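PDB 3S9V: abietadiene synthase, chloroplastic from Abies grandis, which belongs to the terpene synthase family and is a large, mainly helical plant enzyme of the chloroplast. Local coordinates for residues I320-L332 with T364-F377. Numbering follows the deposited sequence.
Sequences IDDTAMGLRILRL and TDMLNVNRCSHVSF
Asn368 ND2 donates to Asp321 OD1 over 2.7 Å, using the syn lone pair of the carboxylate. The amide and carboxylate are nearly coplanar. Asp319, Ile320, Asp321 and Asp322 spell DIDD, which fits the DXDD motif of class II terpene cyclases. Helix 320-332, which carries the last three residues of the motif, packs beside helix 363-373 in the N-terminal domain of the terpene synthase family. The two axes run roughly parallel, 8.4 Å apart at 25°.

Asn368 is held at both ends of its amide. Its OD1 accepts a longer bond of 3.3 Å from Arg371 NH1, near the guanidinium plane. Met325 CE lies beside the same oxygen, though the modelled closeness is doubtful. The Met325 chain bends twice to bring its methyl there.

The guanidinium groups of Arg328 and Arg371 lie partly over one another, with their planes tilted by 39°. Arg328 NH1 and Arg371 NH2 sit 3.1 Å apart, and both form salt bridges to Asp278 OD1 on helix 269-282, which probably makes this closeness tolerable.

Between the polar groups the helices touch through apolar side chains. Ala324 CB rests on Val369 and Cys372. Val369 CG2 meets Ile320 CG1 at 3.5 Å, and Leu327 CD2 lies against Cys372 SG.

In the loop that follows, Val375 is the centre of an inverse gamma turn. Its carbonyl O takes an in-plane bond from Arg331 NH2, which also has a salt bridge to Glu380. With chi3 at -72°, the Arg331 chain bends and lays its guanidinium flat on Phe377. In this cation-pi stack Arg331 CZ stands 3.5 Å from Phe377 CE2.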
loop_
_atom_site.group_PDB
_atom_site.type_symbol
_atom_site.label_atom_id
_atom_site.label_comp_id
_atom_site.label_asym_id
_atom_site.label_seq_id
_atom_site.Cartn_x
_atom_site.Cartn_y
_atom_site.Cartn_z
ATOM N N ILE A 320 -8.885 13.002 -1.395
ATOM C CA ILE A 320 -7.547 12.622 -0.984
ATOM C C ILE A 320 -7.266 11.119 -1.061
ATOM O O ILE A 320 -6.131 10.716 -1.300
ATOM C CB ILE A 320 -7.251 13.127 0.443
ATOM C CG1 ILE A 320 -5.742 13.288 0.634
ATOM C CG2 ILE A 320 -7.821 12.160 1.472
ATOM C CD1 ILE A 320 -5.369 13.962 1.936
ATOM N N ASP A 321 -8.292 10.292 -0.880
ATOM C CA ASP A 321 -8.094 8.845 -0.917
ATOM C C ASP A 321 -7.706 8.368 -2.315
ATOM O O ASP A 321 -6.682 7.714 -2.475
ATOM C CB ASP A 321 -9.357 8.114 -0.432
ATOM C CG ASP A 321 -9.052 6.738 0.169
ATOM O OD1 ASP A 321 -7.858 6.341 0.235
ATOM O OD2 ASP A 321 -10.015 6.055 0.585
ATOM N N ASP A 322 -8.520 8.691 -3.322
ATOM C CA ASP A 322 -8.223 8.292 -4.698
ATOM C C ASP A 322 -6.950 8.974 -5.202
ATOM O O ASP A 322 -6.183 8.387 -5.968
ATOM C CB ASP A 322 -9.364 8.667 -5.648
ATOM C CG ASP A 322 -10.586 7.793 -5.479
ATOM O OD1 ASP A 322 -11.510 8.195 -4.742
ATOM O OD2 ASP A 322 -10.621 6.695 -6.079
ATOM N N THR A 323 -6.741 10.219 -4.786
ATOM C CA THR A 323 -5.568 10.976 -5.211
ATOM C C THR A 323 -4.292 10.422 -4.597
ATOM O O THR A 323 -3.276 10.303 -5.273
ATOM C CB THR A 323 -5.691 12.463 -4.842
ATOM O OG1 THR A 323 -6.833 13.020 -5.502
ATOM C CG2 THR A 323 -4.442 13.218 -5.275
ATOM N N ALA A 324 -4.343 10.082 -3.317
ATOM C CA ALA A 324 -3.180 9.519 -2.645
ATOM C C ALA A 324 -2.861 8.131 -3.213
ATOM O O ALA A 324 -1.696 7.795 -3.408
ATOM C CB ALA A 324 -3.431 9.433 -1.149
ATOM N N MET A 325 -3.889 7.326 -3.473
ATOM C CA MET A 325 -3.672 5.992 -4.035
ATOM C C MET A 325 -3.004 6.148 -5.395
ATOM O O MET A 325 -1.941 5.576 -5.656
ATOM C CB MET A 325 -4.998 5.251 -4.220
ATOM C CG MET A 325 -5.427 4.362 -3.068
ATOM S SD MET A 325 -4.484 2.824 -2.922
ATOM C CE MET A 325 -3.650 3.172 -1.463
ATOM N N GLY A 326 -3.642 6.934 -6.259
ATOM C CA GLY A 326 -3.113 7.155 -7.588
ATOM C C GLY A 326 -1.713 7.732 -7.586
ATOM O O GLY A 326 -0.875 7.314 -8.384
ATOM N N LEU A 327 -1.446 8.694 -6.702
ATOM C CA LEU A 327 -0.116 9.302 -6.650
ATOM C C LEU A 327 0.968 8.267 -6.342
ATOM O O LEU A 327 1.991 8.222 -7.032
ATOM C CB LEU A 327 -0.069 10.442 -5.619
ATOM C CG LEU A 327 1.312 11.042 -5.337
ATOM C CD1 LEU A 327 1.968 11.474 -6.644
ATOM C CD2 LEU A 327 1.172 12.216 -4.382
ATOM N N ARG A 328 0.747 7.422 -5.334
ATOM C CA ARG A 328 1.752 6.408 -4.994
ATOM C C ARG A 328 1.947 5.342 -6.068
ATOM O O ARG A 328 3.079 5.082 -6.499
ATOM C CB ARG A 328 1.421 5.711 -3.670
ATOM C CG ARG A 328 2.480 4.679 -3.232
ATOM C CD ARG A 328 2.124 4.069 -1.881
ATOM N NE ARG A 328 0.740 3.628 -1.908
ATOM C CZ ARG A 328 0.336 2.431 -2.312
ATOM N NH1 ARG A 328 -0.960 2.147 -2.317
ATOM N NH2 ARG A 328 1.222 1.508 -2.669
ATOM N N ILE A 329 0.853 4.725 -6.498
ATOM C CA ILE A 329 0.930 3.674 -7.504
ATOM C C ILE A 329 1.408 4.146 -8.876
ATOM O O ILE A 329 2.194 3.456 -9.520
ATOM C CB ILE A 329 -0.416 2.955 -7.651
ATOM C CG1 ILE A 329 -0.756 2.257 -6.330
ATOM C CG2 ILE A 329 -0.348 1.943 -8.797
ATOM C CD1 ILE A 329 -2.107 1.545 -6.315
ATOM N N LEU A 330 0.940 5.305 -9.328
ATOM C CA LEU A 330 1.375 5.839 -10.618
ATOM C C LEU A 330 2.849 6.228 -10.534
ATOM O O LEU A 330 3.608 6.061 -11.494
ATOM C CB LEU A 330 0.534 7.061 -11.021
ATOM C CG LEU A 330 -0.916 6.754 -11.427
ATOM C CD1 LEU A 330 -1.668 8.042 -11.692
ATOM C CD2 LEU A 330 -0.923 5.882 -12.681
ATOM N N ARG A 331 3.253 6.747 -9.379
ATOM C CA ARG A 331 4.637 7.128 -9.191
ATOM C C ARG A 331 5.531 5.898 -9.217
ATOM O O ARG A 331 6.543 5.873 -9.925
ATOM C CB ARG A 331 4.832 7.864 -7.867
ATOM C CG ARG A 331 6.289 7.893 -7.408
ATOM C CD ARG A 331 6.514 8.942 -6.343
ATOM N NE ARG A 331 6.465 10.277 -6.919
ATOM C CZ ARG A 331 6.662 11.393 -6.230
ATOM N NH1 ARG A 331 6.603 12.564 -6.845
ATOM N NH2 ARG A 331 6.904 11.337 -4.927
ATOM N N LEU A 332 5.166 4.876 -8.451
ATOM C CA LEU A 332 5.987 3.672 -8.419
ATOM C C LEU A 332 6.072 3.002 -9.780
ATOM O O LEU A 332 7.066 2.343 -10.082
ATOM C CB LEU A 332 5.468 2.683 -7.368
ATOM C CG LEU A 332 5.689 3.116 -5.912
ATOM C CD1 LEU A 332 5.021 2.142 -4.966
ATOM C CD2 LEU A 332 7.186 3.193 -5.622
ATOM N N THR A 364 -9.302 4.938 7.201
ATOM C CA THR A 364 -8.998 4.372 5.900
ATOM C C THR A 364 -8.267 5.353 4.985
ATOM O O THR A 364 -7.193 5.036 4.469
ATOM C CB THR A 364 -10.278 3.863 5.219
ATOM O OG1 THR A 364 -10.841 2.808 6.009
ATOM C CG2 THR A 364 -9.970 3.322 3.840
ATOM N N ASP A 365 -8.811 6.552 4.792
ATOM C CA ASP A 365 -8.139 7.509 3.919
ATOM C C ASP A 365 -6.818 8.059 4.472
ATOM O O ASP A 365 -5.860 8.229 3.713
ATOM C CB ASP A 365 -9.080 8.659 3.533
ATOM C CG ASP A 365 -9.812 9.249 4.721
ATOM O OD1 ASP A 365 -10.615 8.515 5.346
ATOM O OD2 ASP A 365 -9.586 10.443 5.020
ATOM N N MET A 366 -6.742 8.339 5.773
ATOM C CA MET A 366 -5.484 8.847 6.317
ATOM C C MET A 366 -4.435 7.761 6.139
ATOM O O MET A 366 -3.258 8.058 5.946
ATOM C CB MET A 366 -5.595 9.231 7.807
ATOM C CG MET A 366 -6.354 10.537 8.097
ATOM S SD MET A 366 -5.709 12.037 7.280
ATOM C CE MET A 366 -6.598 11.978 5.744
ATOM N N LEU A 367 -4.867 6.501 6.187
ATOM C CA LEU A 367 -3.934 5.397 6.013
ATOM C C LEU A 367 -3.336 5.378 4.604
ATOM O O LEU A 367 -2.121 5.251 4.447
ATOM C CB LEU A 367 -4.604 4.050 6.294
ATOM C CG LEU A 367 -3.715 2.853 5.927
ATOM C CD1 LEU A 367 -2.386 2.960 6.660
ATOM C CD2 LEU A 367 -4.411 1.545 6.275
ATOM N N ASN A 368 -4.175 5.496 3.580
ATOM C CA ASN A 368 -3.645 5.492 2.219
ATOM C C ASN A 368 -2.779 6.721 1.966
ATOM O O ASN A 368 -1.823 6.672 1.184
ATOM C CB ASN A 368 -4.782 5.397 1.198
ATOM C CG ASN A 368 -5.458 4.035 1.219
ATOM O OD1 ASN A 368 -4.785 3.004 1.267
ATOM N ND2 ASN A 368 -6.789 4.023 1.179
ATOM N N VAL A 369 -3.103 7.819 2.644
ATOM C CA VAL A 369 -2.329 9.041 2.516
ATOM C C VAL A 369 -0.973 8.805 3.180
ATOM O O VAL A 369 0.055 9.261 2.684
ATOM C CB VAL A 369 -3.038 10.246 3.205
ATOM C CG1 VAL A 369 -2.093 11.437 3.292
ATOM C CG2 VAL A 369 -4.285 10.638 2.424
ATOM N N ASN A 370 -0.965 8.082 4.297
ATOM C CA ASN A 370 0.284 7.800 5.011
ATOM C C ASN A 370 1.227 6.927 4.181
ATOM O O ASN A 370 2.429 7.189 4.110
ATOM C CB ASN A 370 0.000 7.128 6.365
ATOM C CG ASN A 370 1.275 6.734 7.102
ATOM O OD1 ASN A 370 1.844 5.673 6.863
ATOM N ND2 ASN A 370 1.734 7.604 7.993
ATOM N N ARG A 371 0.682 5.892 3.556
ATOM C CA ARG A 371 1.483 5.012 2.711
ATOM C C ARG A 371 2.113 5.844 1.592
ATOM O O ARG A 371 3.292 5.690 1.273
ATOM C CB ARG A 371 0.606 3.905 2.108
ATOM C CG ARG A 371 0.060 2.917 3.135
ATOM C CD ARG A 371 -1.024 2.045 2.526
ATOM N NE ARG A 371 -0.479 1.136 1.526
ATOM C CZ ARG A 371 -1.174 0.617 0.521
ATOM N NH1 ARG A 371 -2.459 0.912 0.361
ATOM N NH2 ARG A 371 -0.571 -0.194 -0.335
ATOM N N CYS A 372 1.317 6.736 1.016
ATOM C CA CYS A 372 1.778 7.601 -0.060
ATOM C C CYS A 372 2.884 8.576 0.375
ATOM O O CYS A 372 3.872 8.760 -0.335
ATOM C CB CYS A 372 0.582 8.382 -0.635
ATOM S SG CYS A 372 1.002 9.683 -1.833
ATOM N N SER A 373 2.736 9.178 1.549
ATOM C CA SER A 373 3.716 10.159 2.030
ATOM C C SER A 373 5.142 9.654 2.199
ATOM O O SER A 373 6.082 10.453 2.241
ATOM C CB SER A 373 3.255 10.768 3.358
ATOM O OG SER A 373 3.347 9.818 4.410
ATOM N N HIS A 374 5.312 8.341 2.311
ATOM C CA HIS A 374 6.650 7.784 2.485
ATOM C C HIS A 374 7.427 7.660 1.179
ATOM O O HIS A 374 8.654 7.615 1.193
ATOM C CB HIS A 374 6.574 6.413 3.166
ATOM C CG HIS A 374 6.290 6.484 4.635
ATOM N ND1 HIS A 374 7.266 6.762 5.568
ATOM C CD2 HIS A 374 5.130 6.370 5.326
ATOM C CE1 HIS A 374 6.721 6.821 6.770
ATOM N NE2 HIS A 374 5.426 6.588 6.650
ATOM N N VAL A 375 6.724 7.607 0.051
ATOM C CA VAL A 375 7.398 7.469 -1.236
ATOM C C VAL A 375 7.630 8.858 -1.807
ATOM O O VAL A 375 7.100 9.224 -2.855
ATOM C CB VAL A 375 6.558 6.609 -2.211
ATOM C CG1 VAL A 375 7.384 6.242 -3.422
ATOM C CG2 VAL A 375 6.080 5.345 -1.505
ATOM N N SER A 376 8.450 9.623 -1.097
ATOM C CA SER A 376 8.746 10.987 -1.466
ATOM C C SER A 376 10.147 11.195 -2.014
ATOM O O SER A 376 11.055 10.382 -1.793
ATOM C CB SER A 376 8.575 11.880 -0.247
ATOM O OG SER A 376 9.464 11.452 0.773
ATOM N N PHE A 377 10.301 12.321 -2.708
ATOM C CA PHE A 377 11.561 12.725 -3.299
ATOM C C PHE A 377 12.068 13.922 -2.514
ATOM O O PHE A 377 11.306 14.579 -1.807
ATOM C CB PHE A 377 11.362 13.126 -4.763
ATOM C CG PHE A 377 10.848 12.020 -5.628
ATOM C CD1 PHE A 377 10.981 10.692 -5.235
ATOM C CD2 PHE A 377 10.254 12.302 -6.854
ATOM C CE1 PHE A 377 10.529 9.658 -6.051
ATOM C CE2 PHE A 377 9.801 11.275 -7.677
ATOM C CZ PHE A 377 9.939 9.948 -7.271
#